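Local coordinates for protein sucrose 6(F)-phosphate phosphorylase (Thermoanaerobacterium thermosaccharolyticum DSM 571, PDB 6S9V) that belongs to the alpha-amylase family of carbohydrate-active enzymes, with a TIM-barrel catalytic domain followed by a C-terminal antiparallel beta-sheet domain, at residues D92-L97 / V205-L210; E143-R148 / K218-S223; S287-Y292 / C459-I464; D471-S476 / I491-E496. One frame throughout, in Å; residues are numbered along the deposited sequence.

Contact 1 (D92-L97 / V205-L210)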
# COMPACT_ATOMS: atom_id res chain seq x y z
N ASP A 92 -0.87 -11.34 12.26
CA ASP A 92 -1.91 -11.16 11.25
C ASP A 92 -1.26 -11.02 9.88
O ASP A 92 -0.40 -10.16 9.69
CB ASP A 92 -2.77 -9.93 11.52
CG ASP A 92 -3.63 -10.04 12.76
OD1 ASP A 92 -3.91 -11.17 13.21
OD2 ASP A 92 -4.07 -8.98 13.25
N ILE A 93 -1.66 -11.86 8.93
CA ILE A 93 -1.07 -11.84 7.59
C ILE A 93 -1.98 -11.06 6.65
O ILE A 93 -3.19 -11.30 6.58
CB ILE A 93 -0.82 -13.26 7.06
CG1 ILE A 93 0.08 -14.04 8.02
CG2 ILE A 93 -0.19 -13.20 5.68
CD1 ILE A 93 1.40 -13.38 8.32
N LEU A 94 -1.39 -10.11 5.92
CA LEU A 94 -2.06 -9.36 4.87
C LEU A 94 -1.40 -9.72 3.55
O LEU A 94 -0.18 -9.58 3.41
CB LEU A 94 -1.94 -7.87 5.17
CG LEU A 94 -2.88 -6.87 4.52
CD1 LEU A 94 -2.79 -5.54 5.29
CD2 LEU A 94 -2.53 -6.70 3.07
N LEU A 95 -2.20 -10.19 2.59
CA LEU A 95 -1.71 -10.51 1.26
C LEU A 95 -2.47 -9.74 0.19
O LEU A 95 -3.59 -9.27 0.42
CB LEU A 95 -1.83 -12.01 0.96
CG LEU A 95 -0.98 -12.99 1.76
CD1 LEU A 95 -1.23 -14.41 1.24
CD2 LEU A 95 0.50 -12.63 1.67
N ASP A 96 -1.86 -9.64 -0.99
CA ASP A 96 -2.45 -8.95 -2.13
C ASP A 96 -3.29 -9.89 -2.99
O ASP A 96 -2.87 -11.01 -3.29
CB ASP A 96 -1.37 -8.36 -3.03
CG ASP A 96 -0.62 -7.23 -2.39
OD1 ASP A 96 0.33 -7.49 -1.63
OD2 ASP A 96 -0.98 -6.08 -2.68
N LEU A 97 -4.43 -9.39 -3.44
CA LEU A 97 -5.21 -10.00 -4.51
C LEU A 97 -5.18 -9.03 -5.69
O LEU A 97 -5.61 -7.88 -5.57
CB LEU A 97 -6.64 -10.28 -4.07
CG LEU A 97 -7.58 -10.85 -5.13
CD1 LEU A 97 -7.01 -12.16 -5.67
CD2 LEU A 97 -8.97 -11.05 -4.56
N VAL A 205 -4.74 -16.37 6.27
CA VAL A 205 -4.70 -14.97 5.87
C VAL A 205 -6.00 -14.29 6.27
O VAL A 205 -7.09 -14.79 5.99
CB VAL A 205 -4.48 -14.87 4.35
CG1 VAL A 205 -4.54 -13.41 3.89
CG2 VAL A 205 -3.16 -15.50 3.97
N LYS A 206 -5.88 -13.14 6.94
CA LYS A 206 -7.03 -12.46 7.52
C LYS A 206 -7.38 -11.14 6.85
O LYS A 206 -8.53 -10.70 6.95
CB LYS A 206 -6.73 -12.13 8.99
CG LYS A 206 -6.79 -13.27 9.98
CD LYS A 206 -6.84 -12.70 11.39
CE LYS A 206 -6.67 -13.78 12.45
NZ LYS A 206 -7.63 -14.90 12.28
N ILE A 207 -6.45 -10.51 6.14
CA ILE A 207 -6.68 -9.25 5.47
C ILE A 207 -6.15 -9.36 4.05
O ILE A 207 -5.06 -9.89 3.82
CB ILE A 207 -6.01 -8.07 6.21
CG1 ILE A 207 -6.37 -8.12 7.70
CG2 ILE A 207 -6.42 -6.76 5.59
CD1 ILE A 207 -5.63 -7.09 8.54
N VAL A 208 -6.92 -8.85 3.09
CA VAL A 208 -6.53 -8.93 1.69
C VAL A 208 -6.56 -7.53 1.10
O VAL A 208 -7.59 -6.85 1.14
CB VAL A 208 -7.44 -9.88 0.88
CG1 VAL A 208 -7.19 -9.73 -0.61
CG2 VAL A 208 -7.17 -11.32 1.30
N ARG A 209 -5.44 -7.12 0.53
CA ARG A 209 -5.31 -5.85 -0.16
C ARG A 209 -5.76 -6.02 -1.60
O ARG A 209 -5.25 -6.90 -2.31
CB ARG A 209 -3.86 -5.37 -0.10
CG ARG A 209 -3.51 -4.11 -0.88
CD ARG A 209 -2.00 -3.86 -0.75
NE ARG A 209 -1.53 -2.61 -1.34
CZ ARG A 209 -1.28 -2.43 -2.64
NH1 ARG A 209 -1.48 -3.43 -3.50
NH2 ARG A 209 -0.83 -1.26 -3.07
N LEU A 210 -6.70 -5.19 -2.04
CA LEU A 210 -7.18 -5.22 -3.42
C LEU A 210 -6.31 -4.27 -4.25
O LEU A 210 -6.54 -3.06 -4.28
CB LEU A 210 -8.65 -4.83 -3.49
CG LEU A 210 -9.63 -5.74 -2.75
CD1 LEU A 210 -11.04 -5.41 -3.15
CD2 LEU A 210 -9.35 -7.21 -3.00
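R209 has CG anti to its backbone N (chi1 174°), while D96 has CG anti to its carbonyl carbon (chi1 -68°). R209 runs extended from CG to NE, and the two side chains lie side by side, pointing the same way. They sit on neighbouring parallel strands, 92-97 and 207-210, of the eight-stranded TIM barrel. In their salt bridge R209 NH1 meets D96 OD2 at 2.8 Å, nearly along its C-O axis; the carboxylate and guanidinium planes are turned 61° apart, and OD2 is tilted out of the guanidinium plane. Each group has a further hold: H53 bonds D96 OD1, and D211 shares R209 NH1.

The strands are laced by backbone bonds, R209 N giving to L95 O at 2.8 Å and L97 N to R209 O at 2.9 Å; at the entrance to the ladder I93 O takes K206 N and, weakly, I207 N. L94 shares the face of D96 and R209, its CG 3.7 Å from I207 CG2 and its CD2 against R209 CB. The other face turns to the helical layer, with L95 reaching W81 of helix 81-88 and L97 reaching V196 and F197 of helix 187-202. There L97 CB lies 3.5 Å from V208 CG1.

Contact 2 (E143-R148 / K218-S223). With SO4 (sulfate ion), chain D.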
# COMPACT_ATOMS: atom_id res chain seq x y z
N GLU A 143 -8.29 8.61 -25.57
CA GLU A 143 -7.85 9.91 -25.08
C GLU A 143 -8.60 10.34 -23.82
O GLU A 143 -8.10 11.18 -23.07
CB GLU A 143 -8.01 10.95 -26.18
CG GLU A 143 -7.03 10.77 -27.34
CD GLU A 143 -7.37 11.63 -28.55
OE1 GLU A 143 -8.49 12.18 -28.60
OE2 GLU A 143 -6.51 11.75 -29.45
N LYS A 144 -9.79 9.79 -23.58
CA LYS A 144 -10.54 10.10 -22.37
C LYS A 144 -10.10 9.27 -21.17
O LYS A 144 -10.56 9.53 -20.05
CB LYS A 144 -12.04 9.88 -22.59
CG LYS A 144 -12.66 10.76 -23.67
CD LYS A 144 -14.14 10.46 -23.82
CE LYS A 144 -14.78 11.26 -24.95
NZ LYS A 144 -16.22 10.93 -25.11
N MET A 145 -9.23 8.29 -21.36
CA MET A 145 -8.92 7.35 -20.31
C MET A 145 -7.72 7.80 -19.49
O MET A 145 -6.83 8.49 -19.98
CB MET A 145 -8.64 5.96 -20.90
CG MET A 145 -9.83 5.37 -21.63
SD MET A 145 -9.45 3.79 -22.39
CE MET A 145 -11.00 3.48 -23.24
N PHE A 146 -7.71 7.38 -18.23
CA PHE A 146 -6.56 7.56 -17.34
C PHE A 146 -5.57 6.45 -17.65
O PHE A 146 -5.65 5.35 -17.11
CB PHE A 146 -7.03 7.55 -15.88
CG PHE A 146 -5.92 7.72 -14.87
CD1 PHE A 146 -4.96 8.71 -15.01
CD2 PHE A 146 -5.89 6.93 -13.74
CE1 PHE A 146 -3.95 8.86 -14.07
CE2 PHE A 146 -4.89 7.08 -12.78
CZ PHE A 146 -3.93 8.05 -12.95
N LEU A 147 -4.60 6.77 -18.50
CA LEU A 147 -3.67 5.78 -19.02
C LEU A 147 -2.49 5.64 -18.06
O LEU A 147 -2.00 6.62 -17.51
CB LEU A 147 -3.17 6.20 -20.40
CG LEU A 147 -4.23 6.27 -21.50
CD1 LEU A 147 -3.61 6.71 -22.81
CD2 LEU A 147 -4.93 4.92 -21.65
N ARG A 148 -2.06 4.39 -17.87
CA ARG A 148 -0.89 4.08 -17.06
C ARG A 148 0.24 3.51 -17.90
O ARG A 148 1.26 3.07 -17.35
CB ARG A 148 -1.26 3.10 -15.95
CG ARG A 148 -2.56 3.43 -15.24
CD ARG A 148 -2.60 4.85 -14.68
NE ARG A 148 -1.59 5.06 -13.65
CZ ARG A 148 -0.62 5.97 -13.70
NH1 ARG A 148 -0.51 6.79 -14.74
NH2 ARG A 148 0.24 6.07 -12.70
N LYS A 218 -14.03 -0.97 -16.85
CA LYS A 218 -13.78 -0.27 -18.10
C LYS A 218 -15.12 0.12 -18.70
O LYS A 218 -16.03 -0.71 -18.79
CB LYS A 218 -12.99 -1.13 -19.08
CG LYS A 218 -11.50 -1.28 -18.75
CD LYS A 218 -11.29 -2.09 -17.48
CE LYS A 218 -9.84 -2.50 -17.34
NZ LYS A 218 -9.57 -3.17 -16.05
N LYS A 219 -15.24 1.39 -19.09
CA LYS A 219 -16.46 1.85 -19.74
C LYS A 219 -16.07 2.92 -20.76
O LYS A 219 -15.49 3.94 -20.38
CB LYS A 219 -17.46 2.42 -18.73
CG LYS A 219 -18.80 2.84 -19.33
CD LYS A 219 -19.68 3.55 -18.31
CE LYS A 219 -20.46 2.56 -17.44
NZ LYS A 219 -21.58 3.21 -16.71
N ILE A 220 -16.41 2.69 -22.03
CA ILE A 220 -16.08 3.66 -23.06
C ILE A 220 -16.78 4.97 -22.75
O ILE A 220 -17.96 5.00 -22.36
CB ILE A 220 -16.48 3.13 -24.45
CG1 ILE A 220 -15.67 1.88 -24.80
CG2 ILE A 220 -16.26 4.21 -25.51
CD1 ILE A 220 -14.17 2.04 -24.67
N GLY A 221 -16.06 6.08 -22.94
CA GLY A 221 -16.57 7.39 -22.61
C GLY A 221 -16.20 7.89 -21.23
O GLY A 221 -16.40 9.08 -20.95
N THR A 222 -15.66 7.03 -20.37
CA THR A 222 -15.21 7.41 -19.05
C THR A 222 -13.69 7.33 -18.98
O THR A 222 -13.02 6.85 -19.91
CB THR A 222 -15.81 6.50 -17.97
OG1 THR A 222 -15.11 5.25 -17.95
CG2 THR A 222 -17.27 6.24 -18.21
N SER A 223 -13.14 7.78 -17.84
CA SER A 223 -11.71 7.65 -17.59
C SER A 223 -11.29 6.21 -17.39
O SER A 223 -10.09 5.90 -17.44
CB SER A 223 -11.31 8.46 -16.36
OG SER A 223 -11.92 7.92 -15.20
S SO4 D . -1.41 3.74 -9.66
O1 SO4 D . -2.82 4.18 -9.65
O2 SO4 D . -0.81 3.99 -10.97
O3 SO4 D . -0.69 4.48 -8.63
O4 SO4 D . -1.34 2.31 -9.40
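F146 N gives a nearly straight hydrogen bond (171°) to S223 O at 2.9 Å, in the carbonyl plane and on a lone pair, and this joins two irregular loops where M145 and S223 run closest. CA-H...O contacts reinforce it: S223 CA comes 3.3 Å from K144 O, and M145 CA also approaches S223 O, so that carbonyl is met by both an N-H and a C-H.

K144, extended beyond CG, reaches over the type II turn K219-T222 and sets its CD near G221 O. M145, also extended, brings CE to 3.8 Å from I220 CD1, the two side chains crossing obliquely. The turn is fastened by K219 O, which accepts from T222 N and, at 2.8 Å, from T222 OG1; G221 takes its left-handed third position.

Further along the first loop the R148 chain is bent at chi2 and chi3. R148 CD lies over one face of the F146 ring, toward its rim, and F146 CZ in turn lies over one face of the guanidinium. The guanidinium is fixed by NH1 giving to L147 O at 3.1 Å. Its NE (3.0 Å) and NH2 (2.9 Å) both donate to the sulfate O2, which lies at the edge in the guanidinium plane. Y215 and H358 hold that ion too.

Two loops of the alpha-amylase-type barrel meet here: 143-148 lies in the long excursion after barrel strand 92-97, where relatives carry domain B, and 218-223 in the loop after strand 207-210.

Contact 3 (S287-Y292 / C459-I464). With SO4 (sulfate ion), chain G.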
# COMPACT_ATOMS: atom_id res chain seq x y z
N SER A 287 5.45 23.43 10.79
CA SER A 287 4.10 23.95 10.97
C SER A 287 3.13 22.79 11.09
O SER A 287 3.14 21.88 10.25
CB SER A 287 3.68 24.84 9.80
OG SER A 287 2.28 25.10 9.87
N ASN A 288 2.25 22.85 12.08
CA ASN A 288 1.28 21.79 12.30
C ASN A 288 -0.04 22.02 11.57
O ASN A 288 -0.94 21.19 11.67
CB ASN A 288 1.00 21.64 13.81
CG ASN A 288 0.23 22.81 14.40
OD1 ASN A 288 -0.33 23.65 13.68
ND2 ASN A 288 0.16 22.87 15.73
N GLU A 289 -0.15 23.11 10.79
CA GLU A 289 -1.47 23.57 10.36
C GLU A 289 -2.14 22.57 9.43
O GLU A 289 -3.33 22.25 9.59
CB GLU A 289 -1.35 24.94 9.67
CG GLU A 289 -1.02 26.08 10.61
CD GLU A 289 -1.38 27.45 10.06
OE1 GLU A 289 -2.41 27.58 9.36
OE2 GLU A 289 -0.63 28.41 10.33
N MET A 290 -1.40 22.06 8.44
CA MET A 290 -1.97 21.07 7.53
C MET A 290 -2.29 19.78 8.27
O MET A 290 -3.35 19.18 8.04
CB MET A 290 -0.99 20.80 6.40
CG MET A 290 -1.53 19.91 5.30
SD MET A 290 -0.30 19.56 4.04
CE MET A 290 -1.24 18.48 2.95
N LEU A 291 -1.39 19.33 9.14
CA LEU A 291 -1.62 18.11 9.90
C LEU A 291 -2.85 18.24 10.78
O LEU A 291 -3.70 17.34 10.84
CB LEU A 291 -0.39 17.78 10.74
CG LEU A 291 -0.52 16.61 11.72
CD1 LEU A 291 -0.71 15.30 10.98
CD2 LEU A 291 0.71 16.56 12.63
N TYR A 292 -2.96 19.36 11.50
CA TYR A 292 -4.10 19.55 12.38
C TYR A 292 -5.40 19.61 11.59
O TYR A 292 -6.41 19.04 12.00
CB TYR A 292 -3.90 20.80 13.23
CG TYR A 292 -3.31 20.46 14.59
CD1 TYR A 292 -2.21 19.62 14.70
CD2 TYR A 292 -3.86 20.98 15.76
CE1 TYR A 292 -1.66 19.31 15.93
CE2 TYR A 292 -3.32 20.67 17.00
CZ TYR A 292 -2.23 19.83 17.08
OH TYR A 292 -1.69 19.51 18.30
N CYS A 459 -2.13 24.00 20.82
CA CYS A 459 -0.70 24.23 20.96
C CYS A 459 -0.29 25.26 19.92
O CYS A 459 -1.09 25.66 19.07
CB CYS A 459 0.10 22.94 20.79
SG CYS A 459 -0.12 22.17 19.17
N ARG A 460 0.97 25.70 20.01
CA ARG A 460 1.54 26.64 19.05
C ARG A 460 1.71 25.98 17.69
O ARG A 460 1.77 24.76 17.57
CB ARG A 460 2.88 27.19 19.56
CG ARG A 460 2.78 27.94 20.89
CD ARG A 460 2.18 29.34 20.71
NE ARG A 460 3.14 30.23 20.06
CZ ARG A 460 2.85 31.41 19.53
NH1 ARG A 460 1.60 31.86 19.54
NH2 ARG A 460 3.80 32.14 18.97
N LYS A 461 1.79 26.82 16.66
CA LYS A 461 1.92 26.32 15.29
C LYS A 461 3.15 25.44 15.12
O LYS A 461 3.12 24.49 14.34
CB LYS A 461 2.00 27.49 14.31
CG LYS A 461 1.92 27.09 12.85
CD LYS A 461 2.04 28.30 11.92
CE LYS A 461 3.44 28.91 11.96
NZ LYS A 461 4.52 27.95 11.58
N ASP A 462 4.23 25.74 15.84
CA ASP A 462 5.46 24.95 15.76
C ASP A 462 5.52 23.86 16.82
O ASP A 462 6.62 23.42 17.19
CB ASP A 462 6.68 25.87 15.83
CG ASP A 462 6.74 26.70 17.10
OD1 ASP A 462 5.89 26.50 18.01
OD2 ASP A 462 7.63 27.57 17.20
N GLU A 463 4.37 23.38 17.28
CA GLU A 463 4.31 22.28 18.23
C GLU A 463 3.28 21.27 17.73
O GLU A 463 2.47 21.57 16.86
CB GLU A 463 3.93 22.76 19.63
CG GLU A 463 4.87 23.78 20.24
CD GLU A 463 4.32 24.36 21.54
OE1 GLU A 463 3.09 24.28 21.76
OE2 GLU A 463 5.12 24.89 22.33
N ILE A 464 3.34 20.06 18.29
CA ILE A 464 2.33 19.03 18.09
C ILE A 464 1.99 18.46 19.45
O ILE A 464 2.88 18.04 20.20
CB ILE A 464 2.82 17.93 17.13
CG1 ILE A 464 2.99 18.49 15.72
CG2 ILE A 464 1.85 16.75 17.13
CD1 ILE A 464 3.80 17.61 14.79
S SO4 G . 6.97 29.97 19.66
O1 SO4 G . 6.10 30.30 18.53
O2 SO4 G . 7.61 31.18 20.16
O3 SO4 G . 6.16 29.36 20.72
O4 SO4 G . 8.00 29.03 19.23
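A polar junction built on N288 joins the start of helix 289-295, in the barrel domain, to the turn R460-E463 that opens strand 463-470 of the C-terminal sheet. Its backbone N gives to K461 O at 2.9 Å, and its ND2 gives to E463 O at 2.9 Å. For the second bond CG stands between the backbone N and the carbonyl carbon (chi1 70°), and one residue thus grips two carbonyls of this type I turn. One helical turn on, the Y292 ring lies with ND2 of N288 over the centre of one face.

C459 SG lies near both groups: it is 3.5 Å from N288 ND2 and 3.2 Å from Y292 OH, and makes an oblique sulfur-aromatic contact with the ring. The hydroxyl's hydrogen bonds go to E457 O and R465 N.

On the solvent side K461 lays its aliphatic chain across the helix start. Its CD is 3.1 Å from E289 OE2, and its CG is 3.6 Å from S287 OG, the atom that makes the capping bond with E289 N. The opposite charges of K461 NZ and E289 do not touch. At the start of the turn R460 holds a sulfate through NE and NH2.

Beneath, L291 CD2 meets I464 CD1 at 3.9 Å, the side chains crossing at about a right angle. Helices 275-285 and 372-384 close round this pair through T282 and I381, and I479 of strand 473-480 lies against I464.

Contact 4 (D471-S476 / I491-E496)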
# COMPACT_ATOMS: atom_id res chain seq x y z
N ASP A 471 -9.12 4.65 30.58
CA ASP A 471 -9.18 4.30 32.00
C ASP A 471 -8.19 5.21 32.72
O ASP A 471 -8.23 6.43 32.52
CB ASP A 471 -8.92 2.80 32.16
CG ASP A 471 -9.95 1.96 31.45
OD1 ASP A 471 -11.12 2.40 31.34
OD2 ASP A 471 -9.61 0.84 31.01
N ASP A 472 -7.29 4.68 33.55
CA ASP A 472 -6.29 5.48 34.23
C ASP A 472 -5.03 5.66 33.38
O ASP A 472 -4.08 6.30 33.84
CB ASP A 472 -5.92 4.83 35.57
CG ASP A 472 -5.42 3.41 35.41
OD1 ASP A 472 -5.73 2.77 34.39
OD2 ASP A 472 -4.73 2.91 36.33
N LYS A 473 -5.02 5.12 32.17
CA LYS A 473 -3.87 5.26 31.29
C LYS A 473 -4.07 6.46 30.37
O LYS A 473 -5.17 6.71 29.87
CB LYS A 473 -3.68 4.00 30.44
CG LYS A 473 -3.70 2.68 31.23
CD LYS A 473 -2.56 2.56 32.22
CE LYS A 473 -2.47 1.13 32.77
NZ LYS A 473 -1.50 1.00 33.89
N ARG A 474 -2.99 7.20 30.14
CA ARG A 474 -3.04 8.35 29.25
C ARG A 474 -1.62 8.58 28.76
O ARG A 474 -0.68 8.48 29.55
CB ARG A 474 -3.59 9.59 29.95
CG ARG A 474 -3.61 10.83 29.10
CD ARG A 474 -4.05 12.03 29.91
NE ARG A 474 -3.11 12.33 30.98
CZ ARG A 474 -2.00 13.05 30.81
NH1 ARG A 474 -1.71 13.55 29.62
NH2 ARG A 474 -1.19 13.28 31.83
N CYS A 475 -1.48 8.87 27.47
CA CYS A 475 -0.18 9.24 26.92
C CYS A 475 -0.35 10.45 26.01
O CYS A 475 -1.27 10.50 25.19
CB CYS A 475 0.47 8.08 26.15
SG CYS A 475 -0.46 7.33 24.81
N SER A 476 0.53 11.44 26.19
CA SER A 476 0.45 12.72 25.49
C SER A 476 1.76 12.94 24.75
O SER A 476 2.82 13.06 25.37
CB SER A 476 0.19 13.87 26.47
OG SER A 476 -1.03 13.65 27.16
N ILE A 491 1.18 7.71 31.92
CA ILE A 491 0.91 7.25 33.28
C ILE A 491 1.41 5.82 33.39
O ILE A 491 0.97 4.93 32.65
CB ILE A 491 -0.59 7.33 33.61
CG1 ILE A 491 -1.13 8.75 33.41
CG2 ILE A 491 -0.85 6.83 35.02
CD1 ILE A 491 -0.45 9.81 34.25
N ASN A 492 2.33 5.58 34.32
CA ASN A 492 2.94 4.26 34.46
C ASN A 492 2.01 3.36 35.29
O ASN A 492 0.90 3.74 35.66
CB ASN A 492 4.34 4.38 35.06
CG ASN A 492 4.33 4.87 36.50
OD1 ASN A 492 3.29 4.91 37.16
ND2 ASN A 492 5.50 5.27 36.98
N GLU A 493 2.46 2.14 35.59
CA GLU A 493 1.62 1.18 36.29
C GLU A 493 1.29 1.63 37.71
O GLU A 493 0.25 1.22 38.25
CB GLU A 493 2.30 -0.19 36.32
CG GLU A 493 2.19 -0.99 35.02
CD GLU A 493 0.77 -1.45 34.72
OE1 GLU A 493 -0.01 -1.64 35.67
OE2 GLU A 493 0.45 -1.62 33.53
N ASN A 494 2.12 2.47 38.32
CA ASN A 494 1.87 2.98 39.65
C ASN A 494 1.06 4.27 39.66
O ASN A 494 0.90 4.88 40.72
CB ASN A 494 3.19 3.21 40.40
CG ASN A 494 4.01 1.95 40.53
OD1 ASN A 494 3.48 0.84 40.52
ND2 ASN A 494 5.32 2.11 40.68
N GLY A 495 0.54 4.70 38.51
CA GLY A 495 -0.23 5.93 38.44
C GLY A 495 0.59 7.20 38.39
O GLY A 495 0.02 8.29 38.48
N GLU A 496 1.91 7.09 38.26
CA GLU A 496 2.78 8.26 38.23
C GLU A 496 2.95 8.72 36.79
O GLU A 496 3.05 7.91 35.87
CB GLU A 496 4.13 7.91 38.85
CG GLU A 496 4.03 7.42 40.30
CD GLU A 496 5.26 6.67 40.76
OE1 GLU A 496 6.13 6.35 39.92
OE2 GLU A 496 5.36 6.39 41.98
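In the C-terminal antiparallel sheet, strand 473-480 meets the end of its neighbour 485-491, and here R474 O takes the N-H of I491 at 3.1 Å. The C=O...N angle is 165°, though the bond is bent at its hydrogen (137°). I491 points its side chain at the other strand: CG2 comes 3.5 Å from D472 O, while CD1 stands 4.3 Å from R474 NH2, oblique to the guanidinium. Y447 ties the same two strands through its hydroxyl, which bonds with R474 N and I491 O.

K473, the first residue of strand 473-480, is bent at chi2 (-64°), which places CD; NZ makes a weak salt bridge, 3.3 Å, with E493 OE2. E493 is poorly ordered, so this link is probably loose.

The turn holds itself better. G495 N bonds to N492 O at 3.0 Å, closing the type I turn, and N492 N bonds to E496 O at 2.9 Å. N492 OD1 accepts from E496 N at 2.8 Å, and ND2 returns a bond to E496 OE1. With G495 at left-handed backbone angles, this is the type I turn plus G1 bulge of a tight beta hairpin, here linking strands 485-491 and 497-501.

Contact 1 is the buried one, two strands of the barrel wall tied by a regular parallel ladder, with an ion pair beside aliphatic chains on one face and only aliphatic chains on the other. Contact 2, about 29 Å away between centres, belongs to the same catalytic domain but lies at the surface, where one backbone bond replaces the ladder; their segments alternate along the chain. Contact 3 is partly buried and bridges domains, with one backbone bond and one side-chain amide bond holding the junction. Contact 4 is a surface contact within the C-terminal sheet, reached also by contact 3 through the adjacent strand 463-470. Contacts 2 and 4 lie on opposite sides of the chain's centre.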